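Local coordinates for Lmo0812 protein (Listeria monocytogenes serovar 1/2a, PDB 4YF1), which probably acts as an HD-domain pyrophosphohydrolase, perhaps hydrolysing the 3'-diphosphate of guanosine-3',5'-bis(diphosphate) (ppGpp), the stringent-response alarmone, at the interface of chains A and B. Numbering follows the deposited sequence. Chains: chain A/B, Lmo0812 protein.

The interface of chains A and B. Residues chain A 58, 67, 75-76; chain B 36, 57-58, 60-61.
The ring of A:Phe76, at the C-terminal end of helix 69-76, packs against B:Pro36, B:Leu57 and B:Ala61, between helices 35-45 and 50-65 of chain B. From CB, its CG points away from its own carbonyl carbon and lies beside the backbone N (chi1 -61°), which aims the ring at the partner. Along one side of the ring, CD1 reaches CB of B:Pro36, and CE1 continues along the same proline, with its CB at 3.7 Å. CE1 also meets CG and CD1 of the branched end of B:Leu57 and lies 3.6 Å from the backbone O of that leucine. At the tip, CZ lies near the same carbonyl oxygen, while on the other side of the ring CE2 rests 3.8 Å from CB of B:Ala61. Two residues of chain A sandwich the ring and should restrict its tilt: A:Leu58 CD1 covers one face and A:Thr75 CG2 the other, both offset towards the rim.

The same methyl of A:Thr75 faces chain B as well. With CG2 anti to the backbone N and OG1 beside it (chi1 -60°), the methyl packs 3.8 Å from CB of B:Asp60 and against the backbone of B:Ala61. The carbonyl O of A:Thr75, which also touches CG of B:Pro36, binds a water at 2.9 Å; that water also approaches OD2 of the B:Asp60 carboxylate at 3.2 Å, a longer link. Selenomethionine A:Met67 adds its terminal CE, 3.6 Å from the B:Ala61 methyl, which is thus shared with the phenylalanine ring. Nearer the two-fold, CD2 of A:Leu58 faces CD2 of B:Leu58 at 4.3 Å, a looser contact between equivalent residues.

Mostly apolar, with a water-mediated link, this patch and its symmetry twin pack helices of the two HD-domain copies together and may help to hold a dimer, although the structure alone does not establish that assembly in solution.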
# COMPACT_ATOMS: atom_id res chain seq x y z
N LEU A 58 0.33 -2.28 4.60
CA LEU A 58 -0.61 -1.84 5.64
C LEU A 58 -0.25 -2.20 7.08
O LEU A 58 -0.88 -1.71 8.02
CB LEU A 58 -2.00 -2.36 5.31
CG LEU A 58 -2.59 -1.81 4.00
CD1 LEU A 58 -3.88 -2.53 3.67
CD2 LEU A 58 -2.82 -0.31 4.07
N MSE A 67 -6.22 3.25 12.52
CA MSE A 67 -6.85 2.37 11.53
C MSE A 67 -6.94 0.99 12.16
O MSE A 67 -6.02 0.55 12.87
CB MSE A 67 -6.05 2.34 10.22
CG MSE A 67 -6.74 1.53 9.13
SE MSE A 67 -5.74 1.67 7.43
CE MSE A 67 -7.34 1.65 6.27
N THR A 75 -12.46 -1.57 3.19
CA THR A 75 -11.83 -0.96 2.00
C THR A 75 -11.08 -1.92 1.07
O THR A 75 -11.26 -1.85 -0.15
CB THR A 75 -10.88 0.16 2.44
OG1 THR A 75 -11.63 1.16 3.15
CG2 THR A 75 -10.23 0.82 1.24
N PHE A 76 -10.29 -2.83 1.64
CA PHE A 76 -9.45 -3.76 0.87
C PHE A 76 -9.95 -5.21 0.79
O PHE A 76 -9.39 -6.00 0.03
CB PHE A 76 -8.04 -3.78 1.47
CG PHE A 76 -7.36 -2.44 1.43
CD1 PHE A 76 -6.70 -2.02 0.27
CD2 PHE A 76 -7.36 -1.60 2.53
CE1 PHE A 76 -6.06 -0.78 0.22
CE2 PHE A 76 -6.73 -0.37 2.49
CZ PHE A 76 -6.08 0.05 1.33
N PRO B 36 -9.24 -0.90 -4.70
CA PRO B 36 -7.93 -0.28 -4.50
C PRO B 36 -6.80 -1.02 -5.22
O PRO B 36 -5.96 -0.38 -5.83
CB PRO B 36 -7.75 -0.33 -2.99
CG PRO B 36 -9.13 -0.21 -2.46
CD PRO B 36 -10.00 -0.96 -3.44
N LEU B 57 -3.86 3.47 -4.38
CA LEU B 57 -4.28 2.40 -3.50
C LEU B 57 -4.93 2.89 -2.21
O LEU B 57 -5.87 2.28 -1.72
CB LEU B 57 -3.04 1.58 -3.11
CG LEU B 57 -3.26 0.44 -2.15
CD1 LEU B 57 -3.79 -0.76 -2.89
CD2 LEU B 57 -1.96 0.10 -1.45
N LEU B 58 -4.42 3.97 -1.66
CA LEU B 58 -4.88 4.51 -0.38
C LEU B 58 -6.05 5.46 -0.41
O LEU B 58 -6.65 5.70 0.63
CB LEU B 58 -3.71 5.21 0.35
CG LEU B 58 -2.57 4.35 0.87
CD1 LEU B 58 -1.53 5.25 1.54
CD2 LEU B 58 -3.08 3.32 1.86
N ASP B 60 -9.37 5.47 -1.18
CA ASP B 60 -10.61 5.08 -0.48
C ASP B 60 -10.41 4.98 1.03
O ASP B 60 -11.18 5.56 1.80
CB ASP B 60 -11.16 3.75 -1.00
CG ASP B 60 -11.69 3.85 -2.43
OD1 ASP B 60 -11.72 4.96 -2.99
OD2 ASP B 60 -12.10 2.80 -2.98
N ALA B 61 -9.38 4.26 1.44
CA ALA B 61 -9.08 4.09 2.86
C ALA B 61 -8.97 5.44 3.56
O ALA B 61 -9.55 5.64 4.62
CB ALA B 61 -7.81 3.28 3.06
O HOH W 1 -12.94 -0.05 -1.74